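Local coordinates for imelysin-like protein (Psychrobacter arcticus, PDB 3PF0) that is of unknown function but belongs to the imelysin-like peptidase M75 family and is a putative metalloendopeptidase, at residues E113-G118 and N228-S233; G170-L175 and A263-S268; I271-L276 and D310-L315. All blocks are in the same frame, centred on the assembly; numbering follows the deposited sequence.

Interactions 1 and 3 are buried, whereas interaction 2 lies at the surface, on the opposite side of the chain's centre from interaction 1. Interaction 1 sets a loop against helix 225-250 by an amide-on-ring stack and a serine hydroxyl; interaction 2 sets a loop against helix 167-176 by a carboxylate, backbone nitrogens and water; interaction 3 joins two helices mainly by aliphatic side chains, with one bridging water. The loop of interaction 2 runs on into helix 268-283, which carries 271-276 of interaction 3. Interactions 1 and 3 touch directly through a salt bridge, Glu113 OE1 to Lys275 NZ at 2.9 Å, and helix 225-250 also packs on Ile272 of interaction 3.

Interaction 1 (E113-G118 and N228-S233); sequences EMVNFG and NQWFNS
Phe117 lies flat against the amide of Gln229, the ring and amide planes only 6° apart. From the backbone outward, Phe117 CB meets Gln229 NE2 at 3.6 Å, and CG sits against both NE2 and CD of the amide. Beyond CG, CD1 lies near Gln229 CG and Ser233 OG and CE1 reaches Ser233 CB at 3.7 Å, near the ring plane, while CD2 faces Gln229 CD at 3.7 Å and CE2 lies near OE1. Gln229 CG stands over the ring centre in a CH-pi contact, and Val115 CG1 covers the opposite face toward its rim. With OG anti to its backbone N (chi1 -173°), Ser233 puts its hydroxyl against the loop backbone, where it accepts from Asn116 N at 2.9 Å and lies 2.6 Å from Met114 O. A water joins Glu113 O to Ser233 O. Nearby, the selenium of selenomethionine Met114 touches the edge of Trp230 at CH2, 3.9 Å away, a Met-aromatic contact; the indole NE1 bonds to Tyr54 OH of helix 48-84. Aromatic and polar contacts thus seat the loop after helix 92-112 on helix 225-250, a loop-on-helix junction within the all-helical imelysin fold.

Interaction 2 (G170-L175 and A263-S268); sequences GLEEAL and ATAGQS
Glu172 reaches from helix 167-176 to the backbone of Ala265, whose N-H donates to OE2 at 2.8 Å and 158°; OE2 accepts on its anti lone pair, the one turned away from OE1. The same oxygen lies 3.1 Å from Thr264 N and 3.5 Å from Thr264 CB, with Ala265 CB also close by, so one carboxylate oxygen lies against the backbone nitrogens of the short run 263-265, which has helical backbone angles but lacks the regular helical bonds. The other oxygen, OE1, takes a hydrogen bond from a water at 2.7 Å, and that water accepts a weak bond from Ala263 N.

The reach comes from an extended chain: CG is anti to the backbone N (chi1 -178°) and the chain stays extended beyond CG, which places CD toward the loop. Glu173, the next residue, bends at chi2 (51°) instead, and its OE1 approaches Thr264 OG1 no closer than 4.1 Å. A water lies between the two, though its distance to the glutamate is too short to be trusted in detail; Glu173 OE1 also has a weak bond with His140 ND1.

Farther out, Trp102 of helix 92-112 touches both Glu172 and Ala265, packing beside their junction, while Tyr176 touches Thr264 and Ala265. Gln267 takes the N-cap position before helix 268-283. In sequence Glu172 probably falls at the glutamate position of the family's GxHxxE motif, whose histidine is not kept in this protein. The direct bond and the water link both use peptide N-H groups, so the Glu172 side of the contact depends on where the loop backbone runs, while Thr264 CB and Ala265 CB pack against OE2.

Interaction 3 (I271-L276 and D310-L315); sequences IINAKL and DTTALL
An antiparallel helix pair, 268-283 with 298-316, meets here through Thr311, Thr312 and Leu315 on one side and Ile272, Asn273 and Leu276 on the other. The axes of the two short segments approach to 10.5 Å, at 162° between their directions. Leu315 has CG anti to its backbone N (chi1 -165°), and both its methyls, CD1 and CD2, lie 3.8 Å from Ile272 CG2, the two side chains crossing at about a right angle. CD2 alone also presses on the helix backbone at Asn273, 3.5 Å from N, and meets Asn273 CB at 3.8 Å and Leu276 CD1 at 3.9 Å. One turn away, Leu276 CD1 touches Thr311 CG2 at 3.7 Å. Thr311 thus offers its methyl to the interface, while its OG1 is bonded to Ala307 O of its own helix; Thr312 OG1 is likewise bonded to Leu308 O. Polar contact is left to a water that donates to Asn273 OD1 and to Thr312 O, each at 2.7 Å, bridging the helices beside the apolar patch. Met241 and Ile246 of helix 225-250 pack on Ile272, and His336 and Ile340 of helix 327-351 on Thr311, so the pair is flanked by further helices. Such aliphatic packing between neighbouring antiparallel helices is typical of an all-alpha helical bundle.

Interaction 1 (E113-G118 and N228-S233)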
loop_
_atom_site.group_PDB
_atom_site.type_symbol
_atom_site.label_atom_id
_atom_site.label_comp_id
_atom_site.label_asym_id
_atom_site.label_seq_id
_atom_site.Cartn_x
_atom_site.Cartn_y
_atom_site.Cartn_z
ATOM N N GLU A 113 0.784 2.878 1.152
ATOM C CA GLU A 113 1.231 2.057 2.287
ATOM C C GLU A 113 2.751 2.203 2.564
ATOM O O GLU A 113 3.245 1.644 3.547
ATOM C CB GLU A 113 0.861 0.587 2.071
ATOM C CG GLU A 113 -0.568 0.294 2.492
ATOM C CD GLU A 113 -1.035 -1.136 2.318
ATOM O OE1 GLU A 113 -0.446 -1.862 1.487
ATOM O OE2 GLU A 113 -2.030 -1.517 2.972
HETATM N N MSE A 114 3.471 2.990 1.736
HETATM C CA MSE A 114 4.892 3.312 1.936
HETATM C C MSE A 114 5.066 4.059 3.280
HETATM O O MSE A 114 6.161 4.076 3.826
HETATM C CB MSE A 114 5.434 4.154 0.758
HETATM C CG MSE A 114 4.905 5.589 0.737
HETATM SE SE MSE A 114 5.619 6.706 -0.680
HETATM C CE MSE A 114 3.986 7.094 -1.586
ATOM N N VAL A 115 3.977 4.701 3.769
ATOM C CA VAL A 115 3.863 5.415 5.045
ATOM C C VAL A 115 3.104 4.475 6.003
ATOM O O VAL A 115 1.986 4.061 5.694
ATOM C CB VAL A 115 3.173 6.804 4.867
ATOM C CG1 VAL A 115 2.888 7.478 6.206
ATOM C CG2 VAL A 115 4.014 7.717 3.986
ATOM N N ASN A 116 3.735 4.090 7.119
ATOM C CA ASN A 116 3.140 3.175 8.104
ATOM C C ASN A 116 2.893 3.899 9.448
ATOM O O ASN A 116 2.697 3.257 10.479
ATOM C CB ASN A 116 4.055 1.947 8.298
ATOM C CG ASN A 116 5.361 2.244 9.007
ATOM O OD1 ASN A 116 5.814 3.397 9.088
ATOM N ND2 ASN A 116 5.969 1.213 9.586
ATOM N N PHE A 117 2.887 5.234 9.423
ATOM C CA PHE A 117 2.711 6.050 10.617
ATOM C C PHE A 117 1.782 7.217 10.337
ATOM O O PHE A 117 1.436 7.468 9.186
ATOM C CB PHE A 117 4.093 6.556 11.095
ATOM C CG PHE A 117 4.835 7.413 10.093
ATOM C CD1 PHE A 117 5.606 6.832 9.090
ATOM C CD2 PHE A 117 4.793 8.804 10.174
ATOM C CE1 PHE A 117 6.281 7.626 8.156
ATOM C CE2 PHE A 117 5.472 9.596 9.243
ATOM C CZ PHE A 117 6.221 9.003 8.248
ATOM N N GLY A 118 1.406 7.928 11.391
ATOM C CA GLY A 118 0.586 9.126 11.292
ATOM C C GLY A 118 -0.904 8.943 11.076
ATOM O O GLY A 118 -1.501 8.006 11.603
ATOM N N ASN A 228 14.615 9.343 10.085
ATOM C CA ASN A 228 14.648 7.996 10.656
ATOM C C ASN A 228 13.301 7.280 10.472
ATOM O O ASN A 228 13.289 6.128 10.037
ATOM C CB ASN A 228 15.043 8.019 12.137
ATOM C CG ASN A 228 15.457 6.661 12.653
ATOM O OD1 ASN A 228 16.528 6.145 12.320
ATOM N ND2 ASN A 228 14.607 6.033 13.452
ATOM N N GLN A 229 12.180 7.972 10.764
ATOM C CA GLN A 229 10.835 7.418 10.648
ATOM C C GLN A 229 10.481 7.120 9.199
ATOM O O GLN A 229 9.888 6.076 8.935
ATOM C CB GLN A 229 9.780 8.357 11.269
ATOM C CG GLN A 229 8.452 7.633 11.553
ATOM C CD GLN A 229 7.582 8.270 12.605
ATOM O OE1 GLN A 229 7.497 9.498 12.746
ATOM N NE2 GLN A 229 6.849 7.434 13.315
ATOM N N TRP A 230 10.824 8.035 8.275
ATOM C CA TRP A 230 10.549 7.916 6.846
ATOM C C TRP A 230 11.225 6.663 6.234
ATOM O O TRP A 230 10.539 5.871 5.591
ATOM C CB TRP A 230 10.982 9.202 6.107
ATOM C CG TRP A 230 11.086 9.090 4.608
ATOM C CD1 TRP A 230 12.213 9.238 3.859
ATOM C CD2 TRP A 230 10.025 8.800 3.682
ATOM N NE1 TRP A 230 11.921 9.082 2.522
ATOM C CE2 TRP A 230 10.585 8.817 2.383
ATOM C CE3 TRP A 230 8.656 8.503 3.826
ATOM C CZ2 TRP A 230 9.825 8.563 1.234
ATOM C CZ3 TRP A 230 7.906 8.246 2.687
ATOM C CH2 TRP A 230 8.486 8.289 1.408
ATOM N N PHE A 231 12.541 6.480 6.441
ATOM C CA PHE A 231 13.254 5.348 5.858
ATOM C C PHE A 231 12.928 4.028 6.560
ATOM O O PHE A 231 12.994 2.976 5.917
ATOM C CB PHE A 231 14.763 5.593 5.815
ATOM C CG PHE A 231 15.138 6.533 4.703
ATOM C CD1 PHE A 231 15.206 6.086 3.388
ATOM C CD2 PHE A 231 15.371 7.878 4.957
ATOM C CE1 PHE A 231 15.522 6.964 2.352
ATOM C CE2 PHE A 231 15.674 8.758 3.917
ATOM C CZ PHE A 231 15.750 8.294 2.623
ATOM N N ASN A 232 12.538 4.071 7.846
ATOM C CA ASN A 232 12.128 2.851 8.529
ATOM C C ASN A 232 10.751 2.435 8.012
ATOM O O ASN A 232 10.454 1.243 7.950
ATOM C CB ASN A 232 12.142 3.010 10.040
ATOM C CG ASN A 232 13.478 2.641 10.615
ATOM O OD1 ASN A 232 13.786 1.459 10.795
ATOM N ND2 ASN A 232 14.337 3.635 10.821
ATOM N N SER A 233 9.944 3.419 7.586
ATOM C CA SER A 233 8.634 3.199 6.988
ATOM C C SER A 233 8.814 2.502 5.635
ATOM O O SER A 233 8.076 1.565 5.329
ATOM C CB SER A 233 7.894 4.525 6.817
ATOM O OG SER A 233 6.560 4.313 6.388
HETATM O O HOH W 1 5.458 0.828 5.090
HETATM O O HOH W 2 8.714 1.228 10.810
#

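Interaction 2 (G170-L175 and A263-S268)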
loop_
_atom_site.group_PDB
_atom_site.type_symbol
_atom_site.label_atom_id
_atom_site.label_comp_id
_atom_site.label_asym_id
_atom_site.label_seq_id
_atom_site.Cartn_x
_atom_site.Cartn_y
_atom_site.Cartn_z
ATOM N N GLY A 170 -13.019 -5.755 1.602
ATOM C CA GLY A 170 -14.471 -5.861 1.671
ATOM C C GLY A 170 -15.081 -5.675 0.287
ATOM O O GLY A 170 -15.914 -6.475 -0.146
ATOM N N LEU A 171 -14.635 -4.631 -0.434
ATOM C CA LEU A 171 -15.086 -4.333 -1.795
ATOM C C LEU A 171 -14.676 -5.456 -2.763
ATOM O O LEU A 171 -15.468 -5.868 -3.612
ATOM C CB LEU A 171 -14.518 -2.978 -2.242
ATOM C CG LEU A 171 -15.233 -1.753 -1.669
ATOM C CD1 LEU A 171 -14.329 -0.529 -1.663
ATOM C CD2 LEU A 171 -16.546 -1.483 -2.402
ATOM N N GLU A 172 -13.466 -5.998 -2.585
ATOM C CA GLU A 172 -12.961 -7.081 -3.412
ATOM C C GLU A 172 -13.882 -8.283 -3.340
ATOM O O GLU A 172 -14.253 -8.852 -4.376
ATOM C CB GLU A 172 -11.557 -7.475 -2.949
ATOM C CG GLU A 172 -10.941 -8.573 -3.809
ATOM C CD GLU A 172 -9.640 -9.149 -3.299
ATOM O OE1 GLU A 172 -9.243 -8.830 -2.156
ATOM O OE2 GLU A 172 -9.011 -9.925 -4.052
ATOM N N GLU A 173 -14.259 -8.647 -2.107
ATOM C CA GLU A 173 -15.126 -9.765 -1.799
ATOM C C GLU A 173 -16.508 -9.551 -2.406
ATOM O O GLU A 173 -17.030 -10.477 -3.022
ATOM C CB GLU A 173 -15.207 -9.971 -0.275
ATOM C CG GLU A 173 -15.948 -11.227 0.155
ATOM C CD GLU A 173 -15.508 -12.517 -0.517
ATOM O OE1 GLU A 173 -14.389 -12.990 -0.220
ATOM O OE2 GLU A 173 -16.275 -13.047 -1.354
ATOM N N ALA A 174 -17.100 -8.348 -2.242
ATOM C CA ALA A 174 -18.432 -8.062 -2.778
ATOM C C ALA A 174 -18.447 -8.056 -4.319
ATOM O O ALA A 174 -19.414 -8.543 -4.908
ATOM C CB ALA A 174 -18.940 -6.739 -2.252
ATOM N N LEU A 175 -17.370 -7.553 -4.963
ATOM C CA LEU A 175 -17.287 -7.499 -6.437
ATOM C C LEU A 175 -16.951 -8.858 -7.086
ATOM O O LEU A 175 -17.326 -9.089 -8.243
ATOM C CB LEU A 175 -16.278 -6.435 -6.894
ATOM C CG LEU A 175 -16.706 -4.985 -6.630
ATOM C CD1 LEU A 175 -15.541 -4.042 -6.787
ATOM C CD2 LEU A 175 -17.873 -4.566 -7.521
ATOM N N ALA A 263 -6.014 -11.780 -3.376
ATOM C CA ALA A 263 -6.124 -13.224 -3.579
ATOM C C ALA A 263 -7.416 -13.620 -4.300
ATOM O O ALA A 263 -7.372 -14.498 -5.161
ATOM C CB ALA A 263 -6.038 -13.955 -2.244
ATOM N N THR A 264 -8.561 -13.006 -3.930
ATOM C CA THR A 264 -9.867 -13.322 -4.522
ATOM C C THR A 264 -9.916 -12.821 -5.973
ATOM O O THR A 264 -10.393 -13.542 -6.848
ATOM C CB THR A 264 -10.988 -12.732 -3.657
ATOM O OG1 THR A 264 -10.846 -13.230 -2.324
ATOM C CG2 THR A 264 -12.362 -13.091 -4.173
ATOM N N ALA A 265 -9.394 -11.604 -6.220
ATOM C CA ALA A 265 -9.328 -10.985 -7.548
ATOM C C ALA A 265 -8.290 -11.680 -8.441
ATOM O O ALA A 265 -8.395 -11.625 -9.669
ATOM C CB ALA A 265 -8.983 -9.506 -7.409
ATOM N N GLY A 266 -7.298 -12.311 -7.813
ATOM C CA GLY A 266 -6.198 -12.979 -8.500
ATOM C C GLY A 266 -5.286 -11.961 -9.150
ATOM O O GLY A 266 -4.801 -12.173 -10.266
ATOM N N GLN A 267 -5.066 -10.829 -8.456
ATOM C CA GLN A 267 -4.239 -9.743 -8.980
ATOM C C GLN A 267 -3.065 -9.407 -8.036
ATOM O O GLN A 267 -2.738 -8.234 -7.867
ATOM C CB GLN A 267 -5.121 -8.501 -9.247
ATOM C CG GLN A 267 -6.180 -8.693 -10.351
ATOM C CD GLN A 267 -5.597 -8.863 -11.745
ATOM O OE1 GLN A 267 -4.440 -8.514 -12.022
ATOM N NE2 GLN A 267 -6.395 -9.406 -12.663
ATOM N N SER A 268 -2.408 -10.431 -7.453
ATOM C CA SER A 268 -1.289 -10.193 -6.527
ATOM C C SER A 268 -0.087 -9.544 -7.203
ATOM O O SER A 268 0.556 -8.719 -6.566
ATOM C CB SER A 268 -0.853 -11.465 -5.804
ATOM O OG SER A 268 -0.873 -12.611 -6.636
HETATM O O HOH W 3 -7.950 -11.056 -1.303
HETATM O O HOH W 4 -12.183 -12.005 -0.240
#

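Interaction 3 (I271-L276 and D310-L315)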
loop_
_atom_site.group_PDB
_atom_site.type_symbol
_atom_site.label_atom_id
_atom_site.label_comp_id
_atom_site.label_asym_id
_atom_site.label_seq_id
_atom_site.Cartn_x
_atom_site.Cartn_y
_atom_site.Cartn_z
ATOM N N ILE A 271 -0.377 -5.779 -7.211
ATOM C CA ILE A 271 -0.185 -5.179 -5.884
ATOM C C ILE A 271 1.321 -5.093 -5.559
ATOM O O ILE A 271 1.783 -4.030 -5.154
ATOM C CB ILE A 271 -0.993 -5.920 -4.771
ATOM C CG1 ILE A 271 -2.498 -6.054 -5.144
ATOM C CG2 ILE A 271 -0.826 -5.239 -3.403
ATOM C CD1 ILE A 271 -3.246 -4.690 -5.530
ATOM N N ILE A 272 2.085 -6.187 -5.785
ATOM C CA ILE A 272 3.533 -6.227 -5.517
ATOM C C ILE A 272 4.272 -5.212 -6.422
ATOM O O ILE A 272 5.162 -4.513 -5.946
ATOM C CB ILE A 272 4.099 -7.676 -5.637
ATOM C CG1 ILE A 272 3.377 -8.657 -4.661
ATOM C CG2 ILE A 272 5.626 -7.728 -5.441
ATOM C CD1 ILE A 272 3.325 -8.271 -3.128
ATOM N N ASN A 273 3.863 -5.110 -7.700
ATOM C CA ASN A 273 4.411 -4.186 -8.693
ATOM C C ASN A 273 4.204 -2.721 -8.270
ATOM O O ASN A 273 5.148 -1.931 -8.338
ATOM C CB ASN A 273 3.759 -4.452 -10.049
ATOM C CG ASN A 273 4.420 -3.784 -11.219
ATOM O OD1 ASN A 273 5.592 -4.027 -11.534
ATOM N ND2 ASN A 273 3.652 -2.974 -11.925
ATOM N N ALA A 274 2.996 -2.369 -7.802
ATOM C CA ALA A 274 2.683 -1.010 -7.345
ATOM C C ALA A 274 3.581 -0.618 -6.164
ATOM O O ALA A 274 4.118 0.489 -6.151
ATOM C CB ALA A 274 1.213 -0.909 -6.951
ATOM N N LYS A 275 3.809 -1.558 -5.219
ATOM C CA LYS A 275 4.668 -1.330 -4.058
ATOM C C LYS A 275 6.125 -1.179 -4.490
ATOM O O LYS A 275 6.793 -0.256 -4.022
ATOM C CB LYS A 275 4.519 -2.454 -3.022
ATOM C CG LYS A 275 3.144 -2.474 -2.372
ATOM C CD LYS A 275 3.080 -3.412 -1.183
ATOM C CE LYS A 275 1.812 -3.149 -0.420
ATOM N NZ LYS A 275 2.011 -3.314 1.036
ATOM N N LEU A 276 6.603 -2.042 -5.424
ATOM C CA LEU A 276 7.983 -1.979 -5.929
ATOM C C LEU A 276 8.258 -0.660 -6.661
ATOM O O LEU A 276 9.294 -0.039 -6.423
ATOM C CB LEU A 276 8.312 -3.162 -6.862
ATOM C CG LEU A 276 8.794 -4.458 -6.223
ATOM C CD1 LEU A 276 8.951 -5.542 -7.286
ATOM C CD2 LEU A 276 10.121 -4.265 -5.469
ATOM N N ASP A 310 15.938 -5.443 -11.094
ATOM C CA ASP A 310 15.997 -6.900 -11.278
ATOM C C ASP A 310 14.731 -7.577 -10.725
ATOM O O ASP A 310 14.228 -8.533 -11.327
ATOM C CB ASP A 310 17.250 -7.508 -10.602
ATOM C CG ASP A 310 18.609 -7.053 -11.119
ATOM O OD1 ASP A 310 18.691 -6.611 -12.290
ATOM O OD2 ASP A 310 19.597 -7.147 -10.353
ATOM N N THR A 311 14.231 -7.083 -9.571
ATOM C CA THR A 311 13.030 -7.594 -8.904
ATOM C C THR A 311 11.812 -7.307 -9.786
ATOM O O THR A 311 10.978 -8.193 -9.972
ATOM C CB THR A 311 12.893 -7.002 -7.478
ATOM O OG1 THR A 311 14.152 -7.090 -6.808
ATOM C CG2 THR A 311 11.844 -7.729 -6.639
ATOM N N THR A 312 11.741 -6.085 -10.357
ATOM C CA THR A 312 10.666 -5.630 -11.248
ATOM C C THR A 312 10.655 -6.495 -12.536
ATOM O O THR A 312 9.584 -6.933 -12.968
ATOM C CB THR A 312 10.816 -4.119 -11.532
ATOM O OG1 THR A 312 10.825 -3.419 -10.285
ATOM C CG2 THR A 312 9.691 -3.561 -12.405
ATOM N N ALA A 313 11.844 -6.768 -13.108
ATOM C CA ALA A 313 11.992 -7.604 -14.302
ATOM C C ALA A 313 11.577 -9.057 -14.014
ATOM O O ALA A 313 10.945 -9.690 -14.861
ATOM C CB ALA A 313 13.425 -7.545 -14.812
ATOM N N LEU A 314 11.895 -9.571 -12.810
ATOM C CA LEU A 314 11.512 -10.927 -12.410
ATOM C C LEU A 314 9.991 -11.026 -12.205
ATOM O O LEU A 314 9.377 -11.997 -12.636
ATOM C CB LEU A 314 12.260 -11.341 -11.130
ATOM C CG LEU A 314 12.045 -12.766 -10.614
ATOM C CD1 LEU A 314 12.744 -13.796 -11.496
ATOM C CD2 LEU A 314 12.532 -12.889 -9.200
ATOM N N LEU A 315 9.387 -10.002 -11.583
ATOM C CA LEU A 315 7.955 -9.966 -11.320
ATOM C C LEU A 315 7.147 -9.913 -12.625
ATOM O O LEU A 315 6.117 -10.580 -12.717
ATOM C CB LEU A 315 7.632 -8.770 -10.424
ATOM C CG LEU A 315 6.263 -8.733 -9.748
ATOM C CD1 LEU A 315 6.157 -9.767 -8.633
ATOM C CD2 LEU A 315 6.024 -7.386 -9.168
HETATM O O HOH W 5 7.086 -5.834 -12.907
#